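Local coordinates for putative hydrogenase expression/formation protein hupG (Rhodopseudomonas palustris, PDB 2QSI) that is of unknown function but probably takes part in the expression or maturation of hydrogenase, at the interface of chains A and B. Numbering follows the deposited sequence. Chains: chain A/B, Putative hydrogenase expression/formation protein hupG.

Contact 1: the interface of chains A and B. Residues chain A 60, 64, 68, 93; chain B 111, 114-115, 118.
A:Leu60 turns its CG anti to the backbone N (chi1 -165°), while B:Ile118 sets CG2 anti to its own N with CG1 beside it (chi1 -65°), and these torsions bring the two side chains tip to tip. They join helix 50-62 of one chain to helix 111-126 of the other in an apolar seam. The modelled separation of A:Leu60 and the B:Ile118 CD1 methyl is too short for carbon atoms, so their exact fit is doubtful. The other branch of the isoleucine makes contacts of normal length: CG2 lies over one face of the A:Phe64 ring, offset toward the rim and 3.6 Å from CE2. The same methyl meets A:Leu68 CD1 at 3.9 Å, at the start of strand 68-73. B:Leu115 slides past A:Leu60 in the opposite direction, its CD2 lying 3.7 Å from A:Leu60 CD1. B:Tyr114 crosses A:Leu60 at about a right angle, with CB 3.8 Å from CD2. On the ring of the same tyrosine, CE1 reaches A:Leu93 CD1 on strand 92-97 at 3.8 Å, so the tyrosine touches both a helix and the sheet of its partner. At the edge of the B:Trp111 indole, CZ3 stands 3.7 Å from A:Leu60 N, in the plane of the ring.

Contact 2: the interface of chains A and B. Residues chain A 47, 89-90; chain B 107.
In the thioredoxin-like fold expected of the HupG/HyaE family, the loop entering strand 92-97 probably corresponds to the cis-proline loop of thioredoxins; here its residues A:Val89 and A:Cys90 receive B:Lys107, which follows strand 100-106 of the other chain. The side-chain amino group NZ of B:Lys107 donates a hydrogen bond to the backbone carbonyl O of A:Cys90, approaching nearly along the C=O axis (161° at O). The modelled length of 2.4 Å between B:Lys107 NZ and A:Cys90 O is very short and its exact value doubtful. B:Lys107 is bent at chi2 (-53°) and then extended, which folds its aliphatic chain past the carbonyl: CD and CE each lie 3.4 Å from A:Cys90 O. A:Val89 crosses this chain at about a right angle, and its CG2, set between the backbone N and the carbonyl carbon, comes 4.1 Å from B:Lys107 CE. Beyond the bond, B:Lys107 NZ sits beside the rim of the A:Phe47 ring, 3.5 Å from CE1. A:Phe47, A:Val89 and A:Cys90 also line a pocket for dithiothreitol, a reductant that may come from purification or crystallisation. The lysine uses the backbone carbonyl rather than the thiol, as A:Cys90 SG lies 7.1 Å from B:Lys107 NZ.

Contact 3: the interface of chains A and B. Residues chain A 118, 122, 126; chain B 35, 64, 67-68.
Salt bridging, apolar packing and a methyl-ring contact join the C-terminal half of helix 111-126 in one HupG/HyaE-family chain to strand 35-40, the loop before strand 68-73 and the start of that strand in the other, with A:Asp126 meeting B:Arg67 and A:Leu122 packing beside them. The charged pair is an end-on, two-pronged salt bridge. B:Arg67 NH1 donates to carboxylate oxygen OD2 of A:Asp126 at 2.9 Å (157° at H), and NH2 donates to OD1 at 3.0 Å. Each oxygen uses its syn lone pair, and the carboxylate and guanidinium planes are only 19° apart, although both oxygens are tilted somewhat from the guanidinium plane. Bends at chi2 and chi3 turn the guanidinium back toward the helix end. A:Asp126 is poorly ordered, so the finer geometry of this grip is uncertain.

Apolar contact centres on A:Leu122, whose two methyls divide the work. CD1 meets the B:Phe64 ring at CD1, 3.5 Å away, and also touches B:Arg67 CB at 3.9 Å. CD2 lies 3.8 Å from B:Ile35 CG1 and 4.0 Å from B:Leu68 CD2, while flanking one face of the guanidinium near its rim. The leucine and arginine side chains run past each other in opposite directions. One turn earlier on the helix, A:Ile118 packs against B:Phe64 and B:Leu68 as the two-fold twin of the methyl-ring packing in contact 1.

Contact 1: the interface of chains A and B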
loop_
_atom_site.group_PDB
_atom_site.type_symbol
_atom_site.label_atom_id
_atom_site.label_comp_id
_atom_site.label_asym_id
_atom_site.label_seq_id
_atom_site.Cartn_x
_atom_site.Cartn_y
_atom_site.Cartn_z
ATOM N N LEU A 60 18.448 -9.198 10.222
ATOM C CA LEU A 60 17.186 -8.563 10.652
ATOM C C LEU A 60 15.959 -9.186 10.007
ATOM O O LEU A 60 14.964 -9.459 10.689
ATOM C CB LEU A 60 17.200 -7.085 10.301
ATOM C CG LEU A 60 16.186 -6.147 10.915
ATOM C CD1 LEU A 60 15.928 -6.408 12.429
ATOM C CD2 LEU A 60 16.707 -4.691 10.666
ATOM N N PHE A 64 12.483 -12.271 11.975
ATOM C CA PHE A 64 11.026 -12.223 11.997
ATOM C C PHE A 64 10.428 -13.169 10.961
ATOM O O PHE A 64 9.858 -12.730 9.962
ATOM C CB PHE A 64 10.532 -10.795 11.754
ATOM C CG PHE A 64 10.999 -9.809 12.785
ATOM C CD1 PHE A 64 10.274 -9.606 13.948
ATOM C CD2 PHE A 64 12.163 -9.085 12.593
ATOM C CE1 PHE A 64 10.701 -8.698 14.899
ATOM C CE2 PHE A 64 12.596 -8.176 13.541
ATOM C CZ PHE A 64 11.864 -7.982 14.694
ATOM N N LEU A 68 8.995 -10.491 6.582
ATOM C CA LEU A 68 9.762 -9.419 5.921
ATOM C C LEU A 68 10.516 -9.921 4.703
ATOM O O LEU A 68 10.887 -11.114 4.618
ATOM C CB LEU A 68 10.790 -8.853 6.902
ATOM C CG LEU A 68 10.262 -8.319 8.216
ATOM C CD1 LEU A 68 11.448 -7.950 9.135
ATOM C CD2 LEU A 68 9.298 -7.149 7.954
ATOM N N LEU A 93 16.691 2.367 6.759
ATOM C CA LEU A 93 15.694 1.372 6.360
ATOM C C LEU A 93 14.285 2.004 6.320
ATOM O O LEU A 93 13.836 2.601 7.317
ATOM C CB LEU A 93 15.688 0.218 7.340
ATOM C CG LEU A 93 17.019 -0.472 7.569
ATOM C CD1 LEU A 93 16.837 -1.638 8.527
ATOM C CD2 LEU A 93 17.528 -0.989 6.210
ATOM N N TRP B 111 21.915 -3.474 16.998
ATOM C CA TRP B 111 21.107 -4.658 16.668
ATOM C C TRP B 111 19.836 -4.753 17.477
ATOM O O TRP B 111 18.767 -5.042 16.925
ATOM C CB TRP B 111 21.968 -5.920 16.849
ATOM C CG TRP B 111 21.329 -7.271 16.821
ATOM C CD1 TRP B 111 21.281 -8.159 17.855
ATOM C CD2 TRP B 111 20.718 -7.935 15.699
ATOM N NE1 TRP B 111 20.647 -9.316 17.461
ATOM C CE2 TRP B 111 20.304 -9.213 16.142
ATOM C CE3 TRP B 111 20.480 -7.575 14.368
ATOM C CZ2 TRP B 111 19.668 -10.136 15.302
ATOM C CZ3 TRP B 111 19.833 -8.480 13.535
ATOM C CH2 TRP B 111 19.428 -9.752 14.011
ATOM N N TYR B 114 17.395 -2.030 16.180
ATOM C CA TYR B 114 16.687 -2.484 14.972
ATOM C C TYR B 114 15.581 -3.498 15.293
ATOM O O TYR B 114 14.434 -3.343 14.855
ATOM C CB TYR B 114 17.653 -3.099 13.969
ATOM C CG TYR B 114 18.455 -2.096 13.200
ATOM C CD1 TYR B 114 17.850 -1.240 12.286
ATOM C CD2 TYR B 114 19.833 -2.010 13.362
ATOM C CE1 TYR B 114 18.578 -0.318 11.580
ATOM C CE2 TYR B 114 20.569 -1.097 12.656
ATOM C CZ TYR B 114 19.948 -0.254 11.754
ATOM O OH TYR B 114 20.705 0.668 11.067
ATOM N N LEU B 115 15.927 -4.540 16.037
ATOM C CA LEU B 115 14.938 -5.555 16.449
ATOM C C LEU B 115 13.708 -4.991 17.199
ATOM O O LEU B 115 12.580 -5.411 16.944
ATOM C CB LEU B 115 15.584 -6.671 17.315
ATOM C CG LEU B 115 16.580 -7.623 16.630
ATOM C CD1 LEU B 115 17.336 -8.513 17.675
ATOM C CD2 LEU B 115 15.938 -8.481 15.535
ATOM N N ILE B 118 11.640 -2.661 14.651
ATOM C CA ILE B 118 10.892 -3.483 13.678
ATOM C C ILE B 118 9.749 -4.253 14.334
ATOM O O ILE B 118 8.596 -4.302 13.798
ATOM C CB ILE B 118 11.826 -4.426 12.911
ATOM C CG1 ILE B 118 12.781 -3.569 12.076
ATOM C CG2 ILE B 118 10.988 -5.386 12.026
ATOM C CD1 ILE B 118 13.951 -4.270 11.475
#

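Contact 2: the interface of chains A and B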
loop_
_atom_site.group_PDB
_atom_site.type_symbol
_atom_site.label_atom_id
_atom_site.label_comp_id
_atom_site.label_asym_id
_atom_site.label_seq_id
_atom_site.Cartn_x
_atom_site.Cartn_y
_atom_site.Cartn_z
ATOM N N PHE A 47 29.160 7.691 3.154
ATOM C CA PHE A 47 28.435 6.827 4.101
ATOM C C PHE A 47 29.053 5.409 4.187
ATOM O O PHE A 47 28.379 4.377 3.940
ATOM C CB PHE A 47 26.977 6.701 3.659
ATOM C CG PHE A 47 26.296 8.021 3.435
ATOM C CD1 PHE A 47 25.866 8.789 4.507
ATOM C CD2 PHE A 47 26.080 8.505 2.161
ATOM C CE1 PHE A 47 25.230 10.009 4.298
ATOM C CE2 PHE A 47 25.463 9.741 1.960
ATOM C CZ PHE A 47 25.032 10.470 3.026
ATOM N N VAL A 89 17.278 10.861 5.281
ATOM C CA VAL A 89 18.735 10.743 5.178
ATOM C C VAL A 89 19.182 9.307 4.861
ATOM O O VAL A 89 18.393 8.366 4.973
ATOM C CB VAL A 89 19.399 11.211 6.505
ATOM C CG1 VAL A 89 19.005 12.646 6.823
ATOM C CG2 VAL A 89 19.046 10.274 7.672
ATOM N N CYS A 90 20.437 9.142 4.450
ATOM C CA CYS A 90 21.027 7.829 4.266
ATOM C C CYS A 90 22.169 7.647 5.250
ATOM O O CYS A 90 22.713 8.623 5.765
ATOM C CB CYS A 90 21.564 7.621 2.845
ATOM S SG CYS A 90 20.277 7.881 1.669
ATOM N N LYS B 107 20.040 6.198 9.706
ATOM C CA LYS B 107 21.426 6.093 10.147
ATOM C C LYS B 107 21.687 4.755 10.832
ATOM O O LYS B 107 20.758 3.992 11.098
ATOM C CB LYS B 107 21.777 7.244 11.090
ATOM C CG LYS B 107 21.749 8.615 10.434
ATOM C CD LYS B 107 22.601 8.642 9.175
ATOM C CE LYS B 107 22.975 10.064 8.792
ATOM N NZ LYS B 107 23.628 10.126 7.455
#

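Contact 3: the interface of chains A and B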
loop_
_atom_site.group_PDB
_atom_site.type_symbol
_atom_site.label_atom_id
_atom_site.label_comp_id
_atom_site.label_asym_id
_atom_site.label_seq_id
_atom_site.Cartn_x
_atom_site.Cartn_y
_atom_site.Cartn_z
ATOM N N ILE A 118 -18.557 -3.380 4.219
ATOM C CA ILE A 118 -17.531 -2.382 4.522
ATOM C C ILE A 118 -17.160 -2.409 5.993
ATOM O O ILE A 118 -15.961 -2.387 6.346
ATOM C CB ILE A 118 -17.953 -0.978 4.093
ATOM C CG1 ILE A 118 -18.075 -0.972 2.565
ATOM C CG2 ILE A 118 -16.922 0.092 4.626
ATOM C CD1 ILE A 118 -18.646 0.265 1.948
ATOM N N LEU A 122 -13.417 -3.055 7.648
ATOM C CA LEU A 122 -12.821 -2.098 8.579
ATOM C C LEU A 122 -12.534 -2.759 9.941
ATOM O O LEU A 122 -11.491 -2.471 10.558
ATOM C CB LEU A 122 -13.705 -0.841 8.723
ATOM C CG LEU A 122 -13.787 0.082 7.486
ATOM C CD1 LEU A 122 -14.728 1.266 7.708
ATOM C CD2 LEU A 122 -12.433 0.568 6.917
ATOM N N ASP A 126 -8.977 -3.166 11.939
ATOM C CA ASP A 126 -8.807 -2.656 13.299
ATOM C C ASP A 126 -8.510 -3.745 14.316
ATOM O O ASP A 126 -7.910 -3.468 15.350
ATOM C CB ASP A 126 -10.049 -1.891 13.751
ATOM C CG ASP A 126 -10.317 -0.668 12.915
ATOM O OD1 ASP A 126 -9.417 -0.239 12.163
ATOM O OD2 ASP A 126 -11.443 -0.141 13.021
ATOM N N ILE B 35 -8.791 4.101 3.935
ATOM C CA ILE B 35 -9.024 2.937 3.103
ATOM C C ILE B 35 -9.676 3.490 1.849
ATOM O O ILE B 35 -10.561 4.344 1.928
ATOM C CB ILE B 35 -9.894 1.891 3.828
ATOM C CG1 ILE B 35 -9.167 1.339 5.091
ATOM C CG2 ILE B 35 -10.321 0.722 2.885
ATOM C CD1 ILE B 35 -7.865 0.660 4.781
ATOM N N PHE B 64 -18.970 6.145 7.207
ATOM C CA PHE B 64 -17.821 5.767 8.006
ATOM C C PHE B 64 -16.865 6.975 8.199
ATOM O O PHE B 64 -15.811 7.032 7.562
ATOM C CB PHE B 64 -17.105 4.588 7.318
ATOM C CG PHE B 64 -17.952 3.343 7.248
ATOM C CD1 PHE B 64 -17.988 2.419 8.300
ATOM C CD2 PHE B 64 -18.756 3.135 6.156
ATOM C CE1 PHE B 64 -18.810 1.289 8.219
ATOM C CE2 PHE B 64 -19.576 2.028 6.075
ATOM C CZ PHE B 64 -19.591 1.087 7.116
ATOM N N ARG B 67 -12.759 7.287 7.632
ATOM C CA ARG B 67 -12.182 5.967 7.319
ATOM C C ARG B 67 -11.880 5.699 5.877
ATOM O O ARG B 67 -10.961 4.932 5.576
ATOM C CB ARG B 67 -13.103 4.829 7.784
ATOM C CG ARG B 67 -13.421 4.815 9.282
ATOM C CD ARG B 67 -12.178 4.754 10.129
ATOM N NE ARG B 67 -11.218 3.699 9.801
ATOM C CZ ARG B 67 -11.172 2.499 10.384
ATOM N NH1 ARG B 67 -12.067 2.143 11.293
ATOM N NH2 ARG B 67 -10.237 1.647 10.039
ATOM N N LEU B 68 -12.658 6.313 4.985
ATOM C CA LEU B 68 -12.649 5.986 3.571
ATOM C C LEU B 68 -12.464 7.200 2.671
ATOM O O LEU B 68 -12.918 8.312 2.999
ATOM C CB LEU B 68 -13.992 5.347 3.153
ATOM C CG LEU B 68 -14.515 4.179 3.977
ATOM C CD1 LEU B 68 -15.920 3.885 3.498
ATOM C CD2 LEU B 68 -13.615 2.909 3.851
#

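Contacts 1 and 2 lie about 17 Å apart, between centres of their C-alpha atoms, and both place the C-terminal part of chain B against the body of chain A. Contact 3, about 29 Å from contact 1 and 36 Å from contact 2, lies in the symmetry-related half, with the roles exchanged. Contacts 1 and 3 share helix 111-126, Phe64, Leu68 and Ile118; by the two-fold they form successive stretches of the same helix seam, and contact 2 anchors the turn before that helix. This reciprocal packing suggests a C-terminal exchange between subunits, although the structure alone does not show that the dimer is physiological.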